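Response regulator receiver (Brucella melitensis biovar Abortus, PDB 4G97) probably acts as a phosphorylation-controlled stress-response regulator, pairing a sigma-factor-like region with a receiver domain to sequester an anti-sigma factor. Local coordinates at residues A[11-16]-A[221-226]; A[96-101]-A[125-130]; A[141-146]-A[183-188]; A[150-155]-A[167-172]; A[214-219]-A[248-253]. One frame throughout, in Å; residues are numbered along the deposited sequence.

Contact 1 (A[11-16]-A[221-226]); sequences LPYLRR and FPERLL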
# COMPACT_ATOMS: atom_id res chain seq x y z
N LEU A 11 2.11 -14.79 3.40
CA LEU A 11 1.32 -13.98 4.36
C LEU A 11 1.78 -12.50 4.45
O LEU A 11 0.91 -11.62 4.41
CB LEU A 11 1.27 -14.63 5.75
CG LEU A 11 0.49 -15.94 5.87
CD1 LEU A 11 0.71 -16.57 7.27
CD2 LEU A 11 -1.03 -15.71 5.66
N PRO A 12 3.09 -12.16 4.54
CA PRO A 12 3.48 -10.74 4.59
C PRO A 12 2.88 -9.92 3.45
O PRO A 12 2.22 -8.92 3.71
CB PRO A 12 5.01 -10.79 4.51
CG PRO A 12 5.34 -12.09 5.19
CD PRO A 12 4.30 -13.02 4.65
N TYR A 13 3.06 -10.37 2.18
CA TYR A 13 2.55 -9.64 1.02
C TYR A 13 1.04 -9.60 0.95
O TYR A 13 0.47 -8.68 0.35
CB TYR A 13 3.18 -10.14 -0.30
CG TYR A 13 4.64 -9.79 -0.43
CD1 TYR A 13 5.18 -8.69 0.24
CD2 TYR A 13 5.49 -10.52 -1.27
CE1 TYR A 13 6.53 -8.37 0.13
CE2 TYR A 13 6.84 -10.19 -1.39
CZ TYR A 13 7.35 -9.12 -0.68
OH TYR A 13 8.67 -8.76 -0.80
N LEU A 14 0.37 -10.61 1.52
CA LEU A 14 -1.10 -10.62 1.53
C LEU A 14 -1.59 -9.52 2.49
O LEU A 14 -2.58 -8.86 2.19
CB LEU A 14 -1.66 -12.00 1.88
CG LEU A 14 -3.19 -12.12 1.96
CD1 LEU A 14 -3.84 -12.03 0.59
CD2 LEU A 14 -3.61 -13.40 2.68
N ARG A 15 -0.87 -9.30 3.63
CA ARG A 15 -1.17 -8.20 4.56
C ARG A 15 -0.94 -6.86 3.84
O ARG A 15 -1.75 -5.97 4.00
CB ARG A 15 -0.28 -8.27 5.83
CG ARG A 15 -0.68 -9.42 6.75
CD ARG A 15 0.04 -9.44 8.08
NE ARG A 15 -0.15 -10.74 8.72
CZ ARG A 15 0.71 -11.76 8.62
NH1 ARG A 15 1.87 -11.60 8.00
NH2 ARG A 15 0.43 -12.92 9.18
N ARG A 16 0.14 -6.73 3.03
CA ARG A 16 0.39 -5.50 2.28
C ARG A 16 -0.83 -5.18 1.40
O ARG A 16 -1.39 -4.07 1.46
CB ARG A 16 1.66 -5.61 1.41
CG ARG A 16 1.90 -4.34 0.57
CD ARG A 16 3.07 -4.46 -0.39
NE ARG A 16 2.91 -5.62 -1.27
CZ ARG A 16 3.89 -6.23 -1.92
NH1 ARG A 16 5.13 -5.78 -1.84
NH2 ARG A 16 3.64 -7.30 -2.65
N PHE A 221 13.29 -3.65 2.69
CA PHE A 221 12.95 -4.91 3.37
C PHE A 221 11.48 -4.90 3.81
O PHE A 221 11.24 -4.82 5.01
CB PHE A 221 13.91 -5.15 4.58
CG PHE A 221 15.33 -4.63 4.41
CD1 PHE A 221 16.26 -5.31 3.63
CD2 PHE A 221 15.75 -3.46 5.05
CE1 PHE A 221 17.55 -4.81 3.44
CE2 PHE A 221 17.05 -2.98 4.89
CZ PHE A 221 17.94 -3.66 4.08
N PRO A 222 10.49 -4.99 2.89
CA PRO A 222 9.08 -4.87 3.30
C PRO A 222 8.51 -5.89 4.29
O PRO A 222 7.65 -5.52 5.07
CB PRO A 222 8.30 -4.88 1.98
CG PRO A 222 9.20 -5.48 1.01
CD PRO A 222 10.58 -5.06 1.41
N GLU A 223 8.99 -7.15 4.24
CA GLU A 223 8.51 -8.25 5.07
C GLU A 223 8.65 -7.98 6.56
O GLU A 223 7.76 -8.34 7.30
CB GLU A 223 9.21 -9.57 4.69
CG GLU A 223 9.03 -9.97 3.23
CD GLU A 223 10.03 -9.38 2.25
OE1 GLU A 223 10.81 -8.47 2.63
OE2 GLU A 223 10.06 -9.86 1.09
N ARG A 224 9.73 -7.28 6.97
CA ARG A 224 10.00 -6.87 8.36
C ARG A 224 8.85 -6.01 8.95
O ARG A 224 8.68 -5.94 10.17
CB ARG A 224 11.28 -6.03 8.43
CG ARG A 224 12.56 -6.81 8.33
CD ARG A 224 13.73 -5.86 8.48
NE ARG A 224 15.00 -6.58 8.65
CZ ARG A 224 16.20 -6.02 8.58
NH1 ARG A 224 16.32 -4.73 8.30
NH2 ARG A 224 17.29 -6.75 8.76
N LEU A 225 8.07 -5.39 8.07
CA LEU A 225 6.98 -4.49 8.45
C LEU A 225 5.63 -5.04 8.06
O LEU A 225 4.63 -4.32 8.08
CB LEU A 225 7.21 -3.10 7.85
CG LEU A 225 8.46 -2.37 8.34
CD1 LEU A 225 8.66 -1.12 7.54
CD2 LEU A 225 8.34 -1.97 9.82
N LEU A 226 5.58 -6.34 7.77
CA LEU A 226 4.33 -6.97 7.36
C LEU A 226 4.02 -8.20 8.21
O LEU A 226 3.37 -9.13 7.75
CB LEU A 226 4.36 -7.29 5.84
CG LEU A 226 4.45 -6.11 4.86
CD1 LEU A 226 4.82 -6.59 3.45
CD2 LEU A 226 3.12 -5.32 4.83
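The interface between the sigma-like and receiver parts of the chain is built here by Pro12, Tyr13, Arg15 and Arg16 of helix 11-22 packing on Leu226, which lies between receiver strands 215-219 and 236-238. Leu226 CB is 3.8 Å from Pro12 CB. Its CD2 branch meets Arg16 CB at 3.7 Å. The other branch, Leu226 CD1, reaches the edge of the Tyr13 ring, 3.9 Å from Tyr13 CD1. One polar tie is well defined: Arg15 NH1 donates to Leu226 O at 2.9 Å, in the carbonyl plane but with the oxygen 24° out of the guanidinium plane. Tyr13 OH comes within 2.6 Å of Glu223 OE2; the bend at chi2 (86°) turns the carboxyl carbon CD toward the tyrosine. Arg16 NH2 sits over the rim of one Tyr13 face and pairs with Glu105. Pro222 CG meets the ring edge, 3.8 Å from Tyr13 OH. Packing of the sigma2 helix on the loop between these receiver strands is consistent with a closed, interdomain-packed PhyR.

Contact 2 (A[96-101]-A[125-130]); sequences RQAFLL and RLLSTA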
# COMPACT_ATOMS: atom_id res chain seq x y z
N ARG A 96 -9.94 -1.22 -8.31
CA ARG A 96 -8.82 -0.88 -7.42
C ARG A 96 -8.11 -2.15 -6.96
O ARG A 96 -6.89 -2.17 -6.91
CB ARG A 96 -9.27 0.02 -6.26
CG ARG A 96 -9.54 1.42 -6.75
CD ARG A 96 -9.86 2.41 -5.66
NE ARG A 96 -9.97 3.76 -6.22
CZ ARG A 96 -8.97 4.62 -6.35
NH1 ARG A 96 -7.75 4.30 -5.93
NH2 ARG A 96 -9.18 5.82 -6.88
N GLN A 97 -8.87 -3.26 -6.74
CA GLN A 97 -8.30 -4.57 -6.40
C GLN A 97 -7.46 -5.08 -7.57
O GLN A 97 -6.35 -5.58 -7.36
CB GLN A 97 -9.41 -5.59 -6.13
CG GLN A 97 -10.23 -5.30 -4.88
CD GLN A 97 -11.25 -6.37 -4.61
OE1 GLN A 97 -10.96 -7.56 -4.71
NE2 GLN A 97 -12.44 -5.95 -4.22
N ALA A 98 -7.97 -4.91 -8.80
CA ALA A 98 -7.30 -5.36 -10.01
C ALA A 98 -5.97 -4.64 -10.21
O ALA A 98 -4.94 -5.30 -10.40
CB ALA A 98 -8.22 -5.19 -11.22
N PHE A 99 -5.97 -3.31 -10.10
CA PHE A 99 -4.76 -2.50 -10.25
C PHE A 99 -3.74 -2.81 -9.16
O PHE A 99 -2.53 -2.91 -9.44
CB PHE A 99 -5.10 -1.00 -10.29
CG PHE A 99 -4.06 -0.17 -10.99
CD1 PHE A 99 -4.14 0.07 -12.36
CD2 PHE A 99 -2.99 0.37 -10.30
CE1 PHE A 99 -3.16 0.81 -13.02
CE2 PHE A 99 -2.00 1.12 -10.96
CZ PHE A 99 -2.10 1.34 -12.31
N LEU A 100 -4.22 -3.00 -7.91
CA LEU A 100 -3.34 -3.32 -6.78
C LEU A 100 -2.62 -4.65 -7.02
O LEU A 100 -1.41 -4.71 -6.85
CB LEU A 100 -4.08 -3.31 -5.43
CG LEU A 100 -4.49 -1.92 -4.86
CD1 LEU A 100 -5.18 -2.09 -3.54
CD2 LEU A 100 -3.29 -1.00 -4.64
N LEU A 101 -3.34 -5.68 -7.47
CA LEU A 101 -2.78 -7.02 -7.76
C LEU A 101 -1.65 -6.99 -8.77
O LEU A 101 -0.69 -7.74 -8.62
CB LEU A 101 -3.87 -8.02 -8.21
CG LEU A 101 -4.87 -8.46 -7.13
CD1 LEU A 101 -6.07 -9.12 -7.76
CD2 LEU A 101 -4.21 -9.34 -6.07
N ARG A 125 -10.81 -4.72 -18.92
CA ARG A 125 -11.76 -3.61 -18.82
C ARG A 125 -11.74 -3.06 -17.41
O ARG A 125 -11.80 -1.84 -17.21
CB ARG A 125 -13.17 -4.09 -19.18
N LEU A 126 -11.64 -3.97 -16.42
CA LEU A 126 -11.55 -3.67 -14.98
C LEU A 126 -10.27 -2.87 -14.72
O LEU A 126 -10.29 -1.90 -13.97
CB LEU A 126 -11.53 -5.01 -14.23
CG LEU A 126 -12.15 -5.09 -12.85
CD1 LEU A 126 -13.66 -4.89 -12.89
CD2 LEU A 126 -11.84 -6.44 -12.22
N LEU A 127 -9.18 -3.22 -15.42
CA LEU A 127 -7.88 -2.56 -15.35
C LEU A 127 -7.89 -1.18 -16.01
O LEU A 127 -7.21 -0.28 -15.51
CB LEU A 127 -6.78 -3.46 -15.94
CG LEU A 127 -5.37 -3.28 -15.40
CD1 LEU A 127 -5.30 -3.56 -13.91
CD2 LEU A 127 -4.39 -4.17 -16.14
N SER A 128 -8.67 -0.99 -17.11
CA SER A 128 -8.81 0.31 -17.80
C SER A 128 -9.60 1.32 -16.94
O SER A 128 -9.20 2.49 -16.85
CB SER A 128 -9.47 0.13 -19.17
OG SER A 128 -8.61 0.57 -20.22
N THR A 129 -10.70 0.86 -16.30
CA THR A 129 -11.56 1.63 -15.39
C THR A 129 -10.70 2.10 -14.20
O THR A 129 -10.87 3.23 -13.72
CB THR A 129 -12.75 0.77 -14.91
OG1 THR A 129 -13.39 0.16 -16.02
CG2 THR A 129 -13.78 1.58 -14.11
N ALA A 130 -9.78 1.21 -13.75
CA ALA A 130 -8.84 1.45 -12.66
C ALA A 130 -7.78 2.46 -13.09
O ALA A 130 -7.64 3.49 -12.43
CB ALA A 130 -8.16 0.16 -12.26
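The Phe99 ring is approached at a slant by Ala130 CB and Leu127 CD1, while Ser131 and Ile134 of helix 120-135 and Lys247 and Ala248 of helix 243-265 also border its side chain. Ala130 CB lies 3.8 Å from Phe99 CB and 4.0 Å from ring atom CD1, so one methyl touches both the CB and the near ring atom. With CG anti to the backbone N (chi1 -156°), the Phe99 ring stands where CD1 meets Ala130 CB. The Leu127 side chain crosses that of Phe99 at about a right angle. Its CD1 is the branch that makes contact: it is 3.8 Å from Phe99 CA and 4.1 Å from ring atom CD1, so one methyl touches both backbone and ring. Beside it, Leu126 CD2 meets Ala98 CB at 4.0 Å. The small Ala98 and Ala130 side chains point toward the opposing helix, and the segment axes approach to 8.2 Å with a crossing angle of -94°. Within 125-130, Thr129 OG1 donates to Arg125 O at 2.8 Å, from the face of that carbonyl opposite to the Thr129 N-H. Asp109 of helix 109-116 touches Leu127. A nearly perpendicular, apolar crossing of the first and third of the three helices 94-104, 109-116 and 120-135 is consistent with the tri-helical helix-turn-helix core of the PhyR sigma-like domain.

Contact 3 (A[141-146]-A[183-188]); sequences RLMIIE and EKPRMV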
# COMPACT_ATOMS: atom_id res chain seq x y z
N ARG A 141 0.17 18.37 -2.06
CA ARG A 141 1.49 18.88 -1.68
C ARG A 141 2.12 17.80 -0.79
O ARG A 141 1.56 17.42 0.23
CB ARG A 141 1.38 20.22 -0.91
CG ARG A 141 0.92 21.36 -1.80
CD ARG A 141 0.63 22.62 -1.00
NE ARG A 141 1.87 23.29 -0.58
CZ ARG A 141 2.36 23.26 0.65
NH1 ARG A 141 1.73 22.59 1.60
NH2 ARG A 141 3.49 23.89 0.93
N LEU A 142 3.27 17.27 -1.21
CA LEU A 142 3.86 16.23 -0.40
C LEU A 142 5.31 16.41 -0.05
O LEU A 142 6.07 17.05 -0.77
CB LEU A 142 3.56 14.83 -0.97
CG LEU A 142 3.97 14.54 -2.39
CD1 LEU A 142 5.44 14.14 -2.45
CD2 LEU A 142 3.08 13.44 -2.98
N MET A 143 5.69 15.85 1.08
CA MET A 143 7.06 15.87 1.52
C MET A 143 7.67 14.46 1.31
O MET A 143 7.02 13.45 1.62
CB MET A 143 7.11 16.27 2.98
CG MET A 143 8.50 16.24 3.57
SD MET A 143 8.61 16.70 5.31
CE MET A 143 7.14 16.03 5.94
N ILE A 144 8.92 14.43 0.80
CA ILE A 144 9.71 13.21 0.59
C ILE A 144 10.79 13.16 1.66
O ILE A 144 11.54 14.12 1.78
CB ILE A 144 10.31 13.12 -0.84
CG1 ILE A 144 9.19 13.09 -1.91
CG2 ILE A 144 11.24 11.82 -0.96
CD1 ILE A 144 9.63 13.23 -3.35
N ILE A 145 10.86 12.07 2.43
CA ILE A 145 11.94 11.83 3.39
C ILE A 145 12.75 10.69 2.77
O ILE A 145 12.33 9.53 2.80
CB ILE A 145 11.54 11.53 4.85
CG1 ILE A 145 10.58 12.63 5.42
CG2 ILE A 145 12.83 11.47 5.70
CD1 ILE A 145 9.88 12.25 6.67
N GLU A 146 13.86 11.05 2.13
CA GLU A 146 14.72 10.10 1.42
C GLU A 146 16.14 10.66 1.28
O GLU A 146 16.30 11.74 0.72
CB GLU A 146 14.10 9.76 0.04
CG GLU A 146 14.97 8.92 -0.88
CD GLU A 146 15.25 7.54 -0.32
OE1 GLU A 146 16.43 7.25 0.00
OE2 GLU A 146 14.28 6.78 -0.14
N GLU A 183 6.46 23.91 5.57
CA GLU A 183 5.61 23.69 4.39
C GLU A 183 4.23 23.09 4.63
O GLU A 183 3.40 23.15 3.72
CB GLU A 183 6.36 22.88 3.32
CG GLU A 183 7.61 23.55 2.79
CD GLU A 183 7.41 24.80 1.95
OE1 GLU A 183 6.32 24.96 1.35
OE2 GLU A 183 8.37 25.60 1.86
N LYS A 184 3.99 22.51 5.80
CA LYS A 184 2.73 21.85 6.12
C LYS A 184 2.19 20.96 4.97
O LYS A 184 1.14 21.24 4.41
CB LYS A 184 1.70 22.84 6.69
CG LYS A 184 2.08 23.34 8.08
CD LYS A 184 1.19 24.50 8.57
CE LYS A 184 1.73 25.17 9.82
NZ LYS A 184 3.01 25.90 9.55
N PRO A 185 2.97 19.93 4.52
CA PRO A 185 2.48 19.09 3.41
C PRO A 185 1.25 18.28 3.84
O PRO A 185 1.02 18.04 5.02
CB PRO A 185 3.68 18.19 3.11
CG PRO A 185 4.39 18.10 4.39
CD PRO A 185 4.27 19.45 5.01
N ARG A 186 0.47 17.86 2.86
CA ARG A 186 -0.76 17.12 3.06
C ARG A 186 -0.52 15.60 3.18
O ARG A 186 -1.34 14.88 3.75
CB ARG A 186 -1.69 17.45 1.88
CG ARG A 186 -3.14 16.99 1.99
CD ARG A 186 -3.85 17.61 3.17
NE ARG A 186 -5.20 17.08 3.32
CZ ARG A 186 -5.51 15.96 3.97
NH1 ARG A 186 -4.56 15.21 4.50
NH2 ARG A 186 -6.78 15.58 4.08
N MET A 187 0.63 15.14 2.67
CA MET A 187 1.04 13.74 2.61
C MET A 187 2.55 13.65 2.77
O MET A 187 3.28 14.59 2.41
CB MET A 187 0.61 13.16 1.24
CG MET A 187 0.88 11.66 1.06
SD MET A 187 0.25 10.99 -0.50
CE MET A 187 -1.38 10.77 -0.11
N VAL A 188 3.03 12.49 3.27
CA VAL A 188 4.45 12.21 3.44
C VAL A 188 4.79 10.86 2.77
O VAL A 188 4.04 9.89 2.93
CB VAL A 188 4.87 12.24 4.95
CG1 VAL A 188 6.33 11.87 5.14
CG2 VAL A 188 4.60 13.61 5.57
O HOH W 1 -0.52 21.27 1.84
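Arg141 grips the end of helix 173-183 with both terminal nitrogens: NH1 at 2.8 Å and NH2 at 2.9 Å converge on Glu183 O. That oxygen lies almost in the guanidinium plane, NH1 arriving nearly along the C=O axis and NH2 on a lone pair. NH2 also forms a salt bridge to Glu183 OE1 at 3.1 Å, across carboxylate and guanidinium planes turned 40° apart. The arginine chain bends at chi3 (76°), which sets NE off the extended line; NH1 adds a weak bond to Lys184 O, and a water joins NH1 to that oxygen. Lys184 has positive phi and ends the helical run.

The main chains are joined by three bonds: Arg186 N donates to Arg141 O at 2.9 Å, Met187 N adds a weak bond to the same oxygen, and Met143 N donates to Met187 O at 3.0 Å. Leu142 pairs with Met187 and Met143 with Val188 in parallel register, the pairing of the first and third strands in the CheY-like receiver fold (order 2-1-3-4-5), where strand 187-191 is central and 141-145 lies beside it.

Apolar contacts divide between the sheet faces. On one, Leu142 CB meets Met187 CB. On the other, Met143 and Val188 run side by side, pointing the same way, with Met143 CE 3.5 Å from Val188 CG2, and Met143 CB lies 3.6 Å from Pro185 CG. Ile145 CD1 reaches Val188 CG1 at 3.9 Å.

Contact 4 (A[150-155]-A[167-172]); sequences LIAMDI and VGIART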
# COMPACT_ATOMS: atom_id res chain seq x y z
N LEU A 150 19.13 9.66 -6.07
CA LEU A 150 18.46 9.07 -7.22
C LEU A 150 17.07 8.52 -6.88
O LEU A 150 16.15 8.67 -7.68
CB LEU A 150 19.36 8.03 -7.92
CG LEU A 150 18.83 7.33 -9.17
CD1 LEU A 150 18.64 8.31 -10.31
CD2 LEU A 150 19.79 6.23 -9.61
N ILE A 151 16.90 7.92 -5.68
CA ILE A 151 15.58 7.42 -5.23
C ILE A 151 14.65 8.64 -5.02
O ILE A 151 13.55 8.64 -5.54
CB ILE A 151 15.67 6.51 -3.97
CG1 ILE A 151 16.58 5.28 -4.25
CG2 ILE A 151 14.25 6.05 -3.53
CD1 ILE A 151 17.06 4.48 -2.98
N ALA A 152 15.15 9.69 -4.32
CA ALA A 152 14.42 10.95 -4.03
C ALA A 152 13.90 11.60 -5.32
O ALA A 152 12.72 11.98 -5.38
CB ALA A 152 15.32 11.91 -3.27
N MET A 153 14.75 11.66 -6.38
CA MET A 153 14.37 12.23 -7.68
C MET A 153 13.39 11.37 -8.43
O MET A 153 12.51 11.92 -9.10
CB MET A 153 15.59 12.54 -8.57
CG MET A 153 16.50 13.62 -8.03
SD MET A 153 15.65 15.14 -7.52
CE MET A 153 16.64 15.60 -6.12
N ASP A 154 13.51 10.03 -8.34
CA ASP A 154 12.58 9.14 -9.05
C ASP A 154 11.16 9.22 -8.48
O ASP A 154 10.20 9.18 -9.26
CB ASP A 154 13.10 7.69 -9.13
CG ASP A 154 14.34 7.49 -10.03
OD1 ASP A 154 14.65 8.41 -10.85
OD2 ASP A 154 14.99 6.42 -9.91
N ILE A 155 11.03 9.34 -7.15
CA ILE A 155 9.74 9.51 -6.48
C ILE A 155 9.18 10.88 -6.93
O ILE A 155 8.02 10.95 -7.35
CB ILE A 155 9.87 9.46 -4.92
CG1 ILE A 155 10.41 8.11 -4.42
CG2 ILE A 155 8.52 9.77 -4.25
CD1 ILE A 155 11.08 8.21 -3.09
N VAL A 167 7.04 19.57 -1.90
CA VAL A 167 7.36 20.77 -1.12
C VAL A 167 8.83 20.82 -0.73
O VAL A 167 9.33 21.87 -0.37
CB VAL A 167 6.40 21.01 0.09
CG1 VAL A 167 4.95 21.07 -0.38
CG2 VAL A 167 6.58 19.96 1.19
N GLY A 168 9.48 19.66 -0.78
CA GLY A 168 10.88 19.49 -0.44
C GLY A 168 11.23 18.04 -0.15
O GLY A 168 10.35 17.17 -0.06
N ILE A 169 12.54 17.79 -0.00
CA ILE A 169 13.14 16.50 0.27
C ILE A 169 13.94 16.62 1.54
O ILE A 169 14.89 17.40 1.59
CB ILE A 169 14.00 15.99 -0.94
CG1 ILE A 169 13.11 15.76 -2.20
CG2 ILE A 169 14.75 14.71 -0.57
CD1 ILE A 169 13.83 15.57 -3.49
N ALA A 170 13.54 15.88 2.57
CA ALA A 170 14.26 15.86 3.85
C ALA A 170 15.17 14.60 3.88
O ALA A 170 14.72 13.53 3.48
CB ALA A 170 13.28 15.82 4.99
N ARG A 171 16.44 14.76 4.29
CA ARG A 171 17.42 13.68 4.34
C ARG A 171 17.59 13.10 5.76
O ARG A 171 18.03 11.96 5.92
CB ARG A 171 18.78 14.12 3.75
CG ARG A 171 18.70 14.84 2.39
CD ARG A 171 18.82 13.91 1.20
NE ARG A 171 18.61 14.59 -0.09
CZ ARG A 171 18.30 13.99 -1.23
NH1 ARG A 171 18.13 12.67 -1.27
NH2 ARG A 171 18.14 14.70 -2.34
N THR A 172 17.25 13.89 6.80
CA THR A 172 17.37 13.48 8.21
C THR A 172 16.06 13.73 8.95
O THR A 172 15.18 14.38 8.38
CB THR A 172 18.52 14.24 8.93
OG1 THR A 172 18.05 15.51 9.37
CG2 THR A 172 19.77 14.39 8.08
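Arg171, whose guanidinium meets Ala152 and Met153, gives its backbone N-H to Glu175 OE1 of helix 173-183. Between helix and strand the contact itself is carried by van der Waals packing. Ala152 CB, directed at the strand, comes 3.5 Å from Arg171 NH1 and 3.9 Å from Ile169 CG2, so this one methyl touches both residues. The same CG2 covers a face of the Arg171 guanidinium, 3.7 Å above the plane and over its centre.

The partners belong to a beta-alpha-beta unit: strand 141-145, helix 149-161 and strand 165-170, in which the helix packs on one face of the receiver sheet and strand 165-170 forms one outer edge. Ile169 therefore serves as the sheet's side of this helix contact, and it also touches Ile144 on the neighbouring strand.

Met153 adds the more exposed part. Bent at chi2 and chi3, its side chain crosses Ile169 at about a right angle, with Met153 CE 3.8 Å from Ile169 CD1. This CE also stands at the guanidinium edge of Arg171, near the plane and 4.2 Å from NH2. Beyond the arginine, Thr172 OG1 caps the N-terminus of helix 173-183 by bonding Glu175 N.

Contact 5 (A[214-219]-A[248-253]); sequences PVIFIT and ALISQA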
# COMPACT_ATOMS: atom_id res chain seq x y z
N PRO A 214 -1.95 11.22 5.62
CA PRO A 214 -1.55 9.93 5.03
C PRO A 214 -0.05 9.87 4.81
O PRO A 214 0.57 10.90 4.51
CB PRO A 214 -2.34 9.86 3.72
CG PRO A 214 -2.70 11.25 3.40
CD PRO A 214 -2.78 12.01 4.69
N VAL A 215 0.55 8.69 5.08
CA VAL A 215 1.98 8.43 4.96
C VAL A 215 2.20 7.12 4.17
O VAL A 215 1.55 6.11 4.44
CB VAL A 215 2.72 8.36 6.33
CG1 VAL A 215 4.22 8.11 6.15
CG2 VAL A 215 2.50 9.63 7.14
N ILE A 216 3.15 7.14 3.23
CA ILE A 216 3.52 5.97 2.45
C ILE A 216 4.96 5.71 2.78
O ILE A 216 5.80 6.58 2.61
CB ILE A 216 3.27 6.16 0.93
CG1 ILE A 216 1.75 6.19 0.67
CG2 ILE A 216 3.91 5.01 0.13
CD1 ILE A 216 1.34 6.98 -0.42
N PHE A 217 5.22 4.54 3.36
CA PHE A 217 6.58 4.19 3.73
C PHE A 217 7.32 3.51 2.58
O PHE A 217 6.70 2.89 1.72
CB PHE A 217 6.62 3.38 5.03
CG PHE A 217 6.45 4.24 6.26
CD1 PHE A 217 7.50 4.99 6.76
CD2 PHE A 217 5.20 4.36 6.87
CE1 PHE A 217 7.33 5.81 7.88
CE2 PHE A 217 5.04 5.15 8.02
CZ PHE A 217 6.11 5.87 8.51
N ILE A 218 8.63 3.73 2.54
CA ILE A 218 9.53 3.19 1.51
C ILE A 218 10.57 2.33 2.19
O ILE A 218 11.22 2.79 3.14
CB ILE A 218 10.19 4.29 0.63
CG1 ILE A 218 9.12 5.21 -0.00
CG2 ILE A 218 11.05 3.65 -0.47
CD1 ILE A 218 9.55 6.67 -0.11
N THR A 219 10.71 1.08 1.73
CA THR A 219 11.71 0.20 2.34
C THR A 219 12.26 -0.82 1.38
O THR A 219 11.55 -1.28 0.48
CB THR A 219 11.16 -0.46 3.63
OG1 THR A 219 12.18 -1.26 4.21
CG2 THR A 219 9.93 -1.33 3.37
N ALA A 248 -0.06 3.69 -7.55
CA ALA A 248 -1.16 2.93 -6.96
C ALA A 248 -1.34 3.23 -5.50
O ALA A 248 -2.48 3.40 -5.06
CB ALA A 248 -0.94 1.44 -7.15
N LEU A 249 -0.25 3.26 -4.73
CA LEU A 249 -0.34 3.49 -3.30
C LEU A 249 -0.69 4.93 -2.95
O LEU A 249 -1.44 5.14 -2.01
CB LEU A 249 0.87 2.97 -2.55
CG LEU A 249 1.01 1.43 -2.60
CD1 LEU A 249 2.37 1.01 -2.11
CD2 LEU A 249 -0.11 0.73 -1.82
N ILE A 250 -0.22 5.92 -3.75
CA ILE A 250 -0.63 7.31 -3.56
C ILE A 250 -2.13 7.43 -3.81
O ILE A 250 -2.84 8.04 -3.01
CB ILE A 250 0.18 8.34 -4.40
CG1 ILE A 250 1.63 8.37 -3.92
CG2 ILE A 250 -0.45 9.76 -4.27
CD1 ILE A 250 2.57 9.09 -4.88
N SER A 251 -2.61 6.81 -4.90
CA SER A 251 -4.02 6.79 -5.27
C SER A 251 -4.88 6.23 -4.12
O SER A 251 -5.88 6.85 -3.75
CB SER A 251 -4.24 5.98 -6.54
OG SER A 251 -5.63 5.94 -6.84
N GLN A 252 -4.50 5.06 -3.56
CA GLN A 252 -5.24 4.48 -2.43
C GLN A 252 -5.23 5.41 -1.23
O GLN A 252 -6.28 5.60 -0.61
CB GLN A 252 -4.65 3.12 -2.02
CG GLN A 252 -4.90 2.01 -3.01
CD GLN A 252 -6.35 1.73 -3.25
OE1 GLN A 252 -6.87 2.06 -4.29
NE2 GLN A 252 -7.03 1.07 -2.32
N ALA A 253 -4.07 5.97 -0.88
CA ALA A 253 -3.93 6.85 0.29
C ALA A 253 -4.86 8.07 0.20
O ALA A 253 -5.43 8.46 1.22
CB ALA A 253 -2.49 7.30 0.45
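Ile216 drives its CD1 methyl onto one turn of helix 243-265, where it touches three residues at once. Ile216 CD1 is 3.7 Å from Leu249 O. It lies as close to the backbone of Ile250 and 3.8 Å from Ile250 CG1. A further contact of Ile216 CD1, at 3.9 Å, is with Ala253 CB. The methyl thus rests on backbone as much as on side chains. Ile216 CG1 lies anti to the carbonyl carbon (chi1 -70°), the branch that carries CD1 to the helix. Ala253 CB, pointing at the strand, also receives Pro214 CB at 4.2 Å, so a single alanine meets two residues placed on the same side of the chain. Consistent with this, the CA atoms of Pro214 and Ala253 are 6.1 Å apart. The short axes run nearly antiparallel, 155° between directions, at a closest approach of 9.2 Å. Around the contact, Ile216 also touches Leu189 and Val237 of the flanking strands, and Ala253 reaches Met187. On another side of helix 243-265, Ser251 OG and Gln252 OE1 accept from Arg96 NH1 of helix 94-104, placing this last receiver helix between the parallel sheet and the sigma-like helices.

In the fold
Contacts 3, 4 and 5 share the receiver sheet. Ile144 O to Ala170 N (2.8 Å) joins contacts 3 and 4, and Val188 O to Ile216 N (2.9 Å) joins contacts 3 and 5, whose centres are about 12 Å apart. Helix 243-265 carries contact 5 across to contact 2: Phe99 CD2 packs 3.9 Å from Ala248 CB. Contact 1 is a second bridge between sigma-like and receiver parts, its centre about 14 Å from that of contact 5. Glu146, ending segment 141-146, lies close to Asp191, the predicted phosphorylation site. The calcium ion, bound by His265 and His268 of what is evidently a C-terminal histidine tag, is about 12 Å from the Arg186 side chain.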